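Local coordinates for putative thiol-disulfide oxidoreductase (Bacteroides vulgatus, PDB 4GRF), which probably catalyses thiol-disulfide exchange through the C-terminal thioredoxin-like domain that this chain comprises, at residues Asn56-Lys61 and Asn134-Phe139; Ser69-Arg72 and Asp76-Lys79. All blocks are in the same frame, centred on the assembly; numbering follows the deposited sequence.

Both contacts lie in one thioredoxin-like domain but at opposite sides of its centre: their own centres are 27 Å apart and their nearest atoms about 18 Å, so they do not touch. Along the chain, residues 56-61 come first, both segments of contact 2 follow, and 134-139 closes the order. Strand 63-69 of the five-stranded mixed sheet connects them. It begins just after 56-61, with Phe63 packing against contact 1, and ends in Ser69 of contact 2. Contact 1 thus joins two helices, 48-58 and 129-140, near the start of this strand, while contact 2 seats helix 74-84 against its end.

Contact 1 of 2, residues Asn56-Lys61 and Asn134-Phe139; sequences NAFKDK and NTVEKF
Phe58 drives its ring toward helix 129-140 and meets it at Val136 and Glu137, while the nearest CA atoms, those of Phe58 and Glu137, stay 7.7 Å apart. The ring bridges most of that gap: CG of Phe58 lies beside its backbone N and anti to the carbonyl carbon (chi1 -58°), which sends the aromatic group across from helix 48-58. Its far end, CZ, comes to 3.5 Å from CA of Glu137, and CB of Glu137 is as near to it. The ring therefore rests on the helix backbone as much as on a side chain. Closer to the root of the ring, CD2 of Phe58 meets the CG1 methyl of Val136 at 3.7 Å, the valine and phenylalanine side chains running antiparallel alongside one another. Both Val136 and Glu137 approach the ring obliquely. Glu137 crosses it with its aliphatic part, CG of Glu137 lying 3.8 Å from CZ of Phe58, and the extended chain carries the carboxylate onward, its plane turned 56° from that of the ring. One ring face has CB of Ala57 3.6 Å above the plane of Phe58, nearer its border than its centre. Tyr133 also meets the aromatic ring, and Phe63 of strand 63-69 touches both Phe58 and Val136; these two are buried, Glu137 only partly. After Phe58 the chain bends through a type I turn, where N of Lys61 bonds to O of Phe58 at 2.8 Å. With helices 48-58 and 129-140 packed together over the sheet strand that carries Phe63, this is the helix pairing characteristic of one face of the thioredoxin fold, well away from the redox disulfide.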
ATOM      1  N   ASN A  56      -0.988  13.393   3.164  1.00 22.68           N
ATOM      2  CA  ASN A  56      -0.737  14.809   3.226  1.00 23.70           C
ATOM      3  C   ASN A  56      -0.133  15.261   4.555  1.00 19.35           C
ATOM      4  O   ASN A  56       0.699  16.097   4.574  1.00 24.26           O
ATOM      5  CB  ASN A  56      -2.003  15.604   2.884  1.00 25.40           C
ATOM      6  CG  ASN A  56      -2.249  15.692   1.393  1.00 23.10           C
ATOM      7  OD1 ASN A  56      -1.342  15.618   0.610  1.00 30.51           O
ATOM      8  ND2 ASN A  56      -3.490  15.840   1.010  1.00 23.89           N
ATOM      9  N   ALA A  57      -0.596  14.710   5.652  1.00 21.92           N
ATOM     10  CA  ALA A  57      -0.157  15.106   6.988  1.00 22.25           C
ATOM     11  C   ALA A  57       1.293  14.723   7.265  1.00 28.06           C
ATOM     12  O   ALA A  57       1.999  15.457   7.938  1.00 26.36           O
ATOM     13  CB  ALA A  57      -1.056  14.493   8.027  1.00 22.23           C
ATOM     14  N   PHE A  58       1.722  13.571   6.748  1.00 20.87           N
ATOM     15  CA  PHE A  58       3.030  12.973   7.097  1.00 20.27           C
ATOM     16  C   PHE A  58       4.086  12.794   5.982  1.00 21.04           C
ATOM     17  O   PHE A  58       5.244  12.400   6.258  1.00 20.47           O
ATOM     18  CB  PHE A  58       2.749  11.629   7.779  1.00 16.61           C
ATOM     19  CG  PHE A  58       1.907  11.763   8.994  1.00 19.22           C
ATOM     20  CD1 PHE A  58       2.397  12.426  10.112  1.00 21.20           C
ATOM     21  CD2 PHE A  58       0.594  11.352   9.002  1.00 19.07           C
ATOM     22  CE1 PHE A  58       1.613  12.603  11.228  1.00 27.54           C
ATOM     23  CE2 PHE A  58      -0.196  11.528  10.128  1.00 23.88           C
ATOM     24  CZ  PHE A  58       0.315  12.157  11.238  1.00 25.96           C
ATOM     25  N   LYS A  59       3.717  13.071   4.734  1.00 20.73           N
ATOM     26  CA  LYS A  59       4.606  12.876   3.587  1.00 20.41           C
ATOM     27  C   LYS A  59       5.931  13.643   3.681  1.00 28.20           C
ATOM     28  O   LYS A  59       6.884  13.298   3.012  1.00 30.18           O
ATOM     29  CB  LYS A  59       3.920  13.260   2.265  1.00 26.53           C
ATOM     30  CG  LYS A  59       3.457  14.704   2.198  1.00 33.56           C
ATOM     31  CD  LYS A  59       2.611  15.018   0.963  1.00 45.58           C
ATOM     32  CE  LYS A  59       2.135  16.469   1.009  1.00 67.81           C
ATOM     33  NZ  LYS A  59       1.114  16.808  -0.025  1.00 75.20           N
ATOM     34  N   ASP A  60       5.983  14.694   4.485  1.00 30.35           N
ATOM     35  CA  ASP A  60       7.219  15.458   4.592  0.50 34.32           C
ATOM     36  C   ASP A  60       8.080  14.971   5.760  1.00 32.93           C
ATOM     37  O   ASP A  60       9.178  15.484   5.974  1.00 37.84           O
ATOM     38  CB  ASP A  60       6.919  16.954   4.737  0.50 33.53           C
ATOM     39  CG  ASP A  60       6.191  17.529   3.522  0.50 40.91           C
ATOM     40  OD1 ASP A  60       6.517  17.129   2.386  0.50 40.01           O
ATOM     41  OD2 ASP A  60       5.295  18.383   3.708  0.50 50.19           O
ATOM     42  N   LYS A  61       7.596  13.972   6.497  1.00 26.44           N
ATOM     43  CA  LYS A  61       8.251  13.558   7.738  0.50 23.85           C
ATOM     44  C   LYS A  61       8.801  12.132   7.768  1.00 23.70           C
ATOM     45  O   LYS A  61       9.010  11.582   8.848  1.00 25.98           O
ATOM     46  CB  LYS A  61       7.289  13.732   8.903  0.50 22.98           C
ATOM     47  CG  LYS A  61       6.637  15.096   8.987  0.50 29.66           C
ATOM     48  CD  LYS A  61       5.610  15.103  10.103  0.50 28.01           C
ATOM     49  CE  LYS A  61       5.089  16.501  10.393  0.50 40.60           C
ATOM     50  NZ  LYS A  61       4.478  16.556  11.745  0.50 34.42           N
ATOM     51  N   ASN A 134      -4.463   7.821  12.788  1.00 21.29           N
ATOM     52  CA  ASN A 134      -3.969   7.839  14.171  1.00 22.82           C
ATOM     53  C   ASN A 134      -2.786   6.901  14.370  1.00 23.96           C
ATOM     54  O   ASN A 134      -1.850   7.239  15.092  1.00 23.19           O
ATOM     55  CB  ASN A 134      -5.088   7.526  15.162  1.00 27.13           C
ATOM     56  CG  ASN A 134      -6.234   8.515  15.058  1.00 32.32           C
ATOM     57  OD1 ASN A 134      -6.065   9.639  14.567  1.00 30.91           O
ATOM     58  ND2 ASN A 134      -7.407   8.094  15.486  1.00 37.18           N
ATOM     59  N   THR A 135      -2.795   5.755  13.687  1.00 21.54           N
ATOM     60  CA  THR A 135      -1.696   4.806  13.802  1.00 21.40           C
ATOM     61  C   THR A 135      -0.432   5.349  13.159  1.00 22.01           C
ATOM     62  O   THR A 135       0.665   5.273  13.736  1.00 21.42           O
ATOM     63  CB  THR A 135      -2.062   3.428  13.200  1.00 23.16           C
ATOM     64  OG1 THR A 135      -3.160   2.883  13.933  1.00 25.84           O
ATOM     65  CG2 THR A 135      -0.871   2.468  13.283  1.00 23.40           C
ATOM     66  N   VAL A 136      -0.561   5.956  11.982  1.00 19.90           N
ATOM     67  CA  VAL A 136       0.603   6.526  11.348  1.00 20.30           C
ATOM     68  C   VAL A 136       1.154   7.662  12.199  1.00 26.48           C
ATOM     69  O   VAL A 136       2.359   7.788  12.366  1.00 21.83           O
ATOM     70  CB  VAL A 136       0.301   7.014   9.911  1.00 20.56           C
ATOM     71  CG1 VAL A 136       1.459   7.818   9.356  1.00 21.42           C
ATOM     72  CG2 VAL A 136      -0.013   5.814   9.019  1.00 21.90           C
ATOM     73  N   GLU A 137       0.274   8.493  12.740  1.00 23.93           N
ATOM     74  CA  GLU A 137       0.710   9.614  13.577  1.00 22.79           C
ATOM     75  C   GLU A 137       1.566   9.118  14.747  1.00 21.09           C
ATOM     76  O   GLU A 137       2.641   9.670  15.039  1.00 23.43           O
ATOM     77  CB  GLU A 137      -0.514  10.344  14.112  1.00 25.83           C
ATOM     78  CG  GLU A 137      -0.196  11.584  14.924  1.00 30.81           C
ATOM     79  CD  GLU A 137      -1.461  12.291  15.371  1.00 34.86           C
ATOM     80  OE1 GLU A 137      -2.494  11.612  15.531  1.00 40.38           O
ATOM     81  OE2 GLU A 137      -1.421  13.516  15.553  1.00 50.86           O
ATOM     82  N   LYS A 138       1.074   8.072  15.394  1.00 21.80           N
ATOM     83  CA  LYS A 138       1.754   7.440  16.520  1.00 24.14           C
ATOM     84  C   LYS A 138       3.183   7.009  16.210  1.00 29.10           C
ATOM     85  O   LYS A 138       4.094   7.221  17.009  1.00 26.09           O
ATOM     86  CB  LYS A 138       0.923   6.248  16.998  1.00 27.48           C
ATOM     87  CG  LYS A 138       1.603   5.306  17.977  1.00 51.09           C
ATOM     88  CD  LYS A 138       0.720   4.083  18.219  1.00 62.86           C
ATOM     89  CE  LYS A 138       1.252   3.182  19.327  1.00 80.75           C
ATOM     90  NZ  LYS A 138       2.562   2.555  18.996  1.00 69.39           N
ATOM     91  N   PHE A 139       3.396   6.424  15.040  1.00 20.15           N
ATOM     92  CA  PHE A 139       4.709   5.909  14.687  1.00 22.55           C
ATOM     93  C   PHE A 139       5.599   6.999  14.101  1.00 23.94           C
ATOM     94  O   PHE A 139       6.786   7.056  14.372  1.00 22.75           O
ATOM     95  CB  PHE A 139       4.580   4.737  13.701  1.00 20.37           C
ATOM     96  CG  PHE A 139       4.236   3.440  14.352  1.00 21.52           C
ATOM     97  CD1 PHE A 139       5.237   2.638  14.882  1.00 22.07           C
ATOM     98  CD2 PHE A 139       2.933   3.006  14.418  1.00 18.84           C
ATOM     99  CE1 PHE A 139       4.929   1.437  15.491  1.00 22.57           C
ATOM    100  CE2 PHE A 139       2.616   1.801  15.025  1.00 26.19           C
ATOM    101  CZ  PHE A 139       3.621   1.010  15.551  1.00 26.02           C
TER

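Contact 2 of 2, residues Ser69-Arg72 and Asp76-Lys79; sequences STDR and DWKK
An ST turn at the end of strand 63-69 opens the beta-alpha-beta crossover that runs through helix 74-84 to the neighbouring parallel strand 89-92 of the thioredoxin-like sheet. Ser69 OG makes the turn by accepting from the backbone N of Asp71 at 2.9 Å, with a nearly straight N-H...O angle of 161°. The same hydroxyl donates to Asp71 OD2 at 2.7 Å, reaching that oxygen on its anti side and 30° out of the carboxylate plane. Two bonds thus fix the rotation of the serine and tie the carboxylate to its own loop. Asp71 OD2 also accepts from the backbone N of Ala39, shortly before the Cys41-Cys44 disulfide, so the turn is joined to the loop leading into the redox motif. Against this turn packs Trp77, with CG anti to the backbone N (chi1 174°), a torsion that brings the five-membered part of the indole to Ser69. CD1 of Trp77 lies 3.4 Å from CB of Ser69, an oblique approach to the ring. Nearer the helix backbone, OD2 of Asp71 rests 3.7 Å from CA of Trp77, the carboxylate being tilted to the indole. Leu92 of strand 89-92 touches Ser69, Asp71 and Trp77 alike, tying the turn and the helix to the next parallel strand. Between Asp71 and Asp76 the like charges would probably repel each other, OD1 of Asp71 being 4.7 Å from OD2 of Asp76, but Arg73 forms a salt bridge to the other oxygen of Asp76, OD1. A water spans the gap between the acids, donating to Asp71 OD1 at 2.9 Å and to Asp76 OD2 at 2.8 Å.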
ATOM      1  N   SER A  69      -1.571  -3.016  -6.584  1.00 15.78           N
ATOM      2  CA  SER A  69      -2.790  -3.572  -7.184  1.00 15.37           C
ATOM      3  C   SER A  69      -2.581  -4.920  -7.822  1.00 19.88           C
ATOM      4  O   SER A  69      -1.542  -5.188  -8.437  1.00 19.06           O
ATOM      5  CB  SER A  69      -3.382  -2.624  -8.230  1.00 18.51           C
ATOM      6  OG  SER A  69      -4.479  -3.221  -8.909  1.00 19.30           O
ATOM      7  N   THR A  70      -3.606  -5.750  -7.673  1.00 17.78           N
ATOM      8  CA  THR A  70      -3.684  -7.052  -8.293  1.00 19.86           C
ATOM      9  C   THR A  70      -4.610  -7.045  -9.519  1.00 22.98           C
ATOM     10  O   THR A  70      -4.988  -8.089 -10.023  1.00 21.80           O
ATOM     11  CB  THR A  70      -4.224  -8.092  -7.302  1.00 20.71           C
ATOM     12  OG1 THR A  70      -5.542  -7.735  -6.893  1.00 21.90           O
ATOM     13  CG2 THR A  70      -3.334  -8.208  -6.079  1.00 21.02           C
ATOM     14  N   ASP A  71      -4.953  -5.876 -10.012  1.00 21.55           N
ATOM     15  CA  ASP A  71      -5.860  -5.775 -11.158  1.00 21.91           C
ATOM     16  C   ASP A  71      -5.379  -6.595 -12.363  1.00 21.55           C
ATOM     17  O   ASP A  71      -4.217  -6.508 -12.765  1.00 23.39           O
ATOM     18  CB  ASP A  71      -6.003  -4.314 -11.578  1.00 20.83           C
ATOM     19  CG  ASP A  71      -7.132  -3.619 -10.856  1.00 25.24           C
ATOM     20  OD1 ASP A  71      -8.290  -3.998 -11.104  1.00 26.09           O
ATOM     21  OD2 ASP A  71      -6.850  -2.701 -10.069  1.00 21.45           O
ATOM     22  N   ARG A  72      -6.294  -7.382 -12.945  1.00 22.58           N
ATOM     23  CA  ARG A  72      -5.981  -8.158 -14.136  1.00 27.63           C
ATOM     24  C   ARG A  72      -5.853  -7.238 -15.346  1.00 28.02           C
ATOM     25  O   ARG A  72      -5.082  -7.510 -16.267  1.00 31.43           O
ATOM     26  CB  ARG A  72      -7.062  -9.218 -14.396  1.00 35.68           C
ATOM     27  CG  ARG A  72      -7.182 -10.277 -13.302  1.00 49.51           C
ATOM     28  CD  ARG A  72      -7.500 -11.658 -13.872  1.00 76.66           C
ATOM     29  NE  ARG A  72      -7.981 -11.606 -15.253  1.00 85.07           N
ATOM     30  CZ  ARG A  72      -7.290 -12.043 -16.305  1.00101.79           C
ATOM     31  NH1 ARG A  72      -6.086 -12.576 -16.141  1.00 83.19           N
ATOM     32  NH2 ARG A  72      -7.803 -11.953 -17.526  1.00 82.06           N
ATOM     33  N   ASP A  76      -8.364  -0.886 -15.926  1.00 25.24           N
ATOM     34  CA  ASP A  76      -9.212  -0.793 -14.732  1.00 22.34           C
ATOM     35  C   ASP A  76      -8.467  -0.110 -13.583  1.00 21.71           C
ATOM     36  O   ASP A  76      -9.032   0.723 -12.858  1.00 23.67           O
ATOM     37  CB  ASP A  76      -9.677  -2.174 -14.247  1.00 22.68           C
ATOM     38  CG  ASP A  76     -10.632  -2.867 -15.198  1.00 37.19           C
ATOM     39  OD1 ASP A  76     -11.261  -2.198 -16.040  1.00 34.99           O
ATOM     40  OD2 ASP A  76     -10.758  -4.105 -15.070  1.00 34.80           O
ATOM     41  N   TRP A  77      -7.202  -0.488 -13.423  1.00 20.50           N
ATOM     42  CA  TRP A  77      -6.311   0.094 -12.422  1.00 21.46           C
ATOM     43  C   TRP A  77      -6.143   1.603 -12.622  1.00 19.74           C
ATOM     44  O   TRP A  77      -6.331   2.396 -11.692  1.00 21.21           O
ATOM     45  CB  TRP A  77      -4.974  -0.628 -12.516  1.00 21.94           C
ATOM     46  CG  TRP A  77      -3.872  -0.112 -11.688  1.00 20.98           C
ATOM     47  CD1 TRP A  77      -3.842  -0.030 -10.317  1.00 22.95           C
ATOM     48  CD2 TRP A  77      -2.590   0.364 -12.147  1.00 18.62           C
ATOM     49  NE1 TRP A  77      -2.637   0.475  -9.908  1.00 20.53           N
ATOM     50  CE2 TRP A  77      -1.846   0.717 -11.003  1.00 20.46           C
ATOM     51  CE3 TRP A  77      -1.998   0.513 -13.407  1.00 21.45           C
ATOM     52  CZ2 TRP A  77      -0.551   1.231 -11.082  1.00 19.01           C
ATOM     53  CZ3 TRP A  77      -0.696   1.018 -13.483  1.00 25.36           C
ATOM     54  CH2 TRP A  77       0.005   1.378 -12.323  1.00 23.85           C
ATOM     55  N   LYS A  78      -5.817   2.016 -13.842  1.00 19.52           N
ATOM     56  CA  LYS A  78      -5.616   3.429 -14.129  1.00 21.42           C
ATOM     57  C   LYS A  78      -6.900   4.245 -13.977  1.00 19.89           C
ATOM     58  O   LYS A  78      -6.890   5.367 -13.427  1.00 23.96           O
ATOM     59  CB  LYS A  78      -4.991   3.591 -15.530  1.00 21.34           C
ATOM     60  CG  LYS A  78      -3.540   3.138 -15.547  1.00 22.01           C
ATOM     61  CD  LYS A  78      -2.823   3.348 -16.871  1.00 32.11           C
ATOM     62  CE  LYS A  78      -3.460   2.553 -17.997  1.00 42.64           C
ATOM     63  NZ  LYS A  78      -2.615   2.595 -19.223  1.00 47.64           N
ATOM     64  N   LYS A  79      -8.013   3.680 -14.416  1.00 24.50           N
ATOM     65  CA  LYS A  79      -9.287   4.366 -14.279  1.00 24.48           C
ATOM     66  C   LYS A  79      -9.604   4.592 -12.809  1.00 30.42           C
ATOM     67  O   LYS A  79     -10.124   5.633 -12.455  1.00 24.51           O
ATOM     68  CB  LYS A  79     -10.419   3.589 -14.938  1.00 30.25           C
ATOM     69  CG  LYS A  79     -10.385   3.625 -16.458  1.00 44.63           C
ATOM     70  CD  LYS A  79     -11.428   2.695 -17.077  1.00 63.51           C
ATOM     71  CE  LYS A  79     -11.518   2.897 -18.588  1.00 81.47           C
ATOM     72  NZ  LYS A  79     -12.225   1.796 -19.305  1.00 69.90           N
TER
HETATM   73  O   HOH W   1      -8.852  -5.480 -13.481  1.00 28.09           O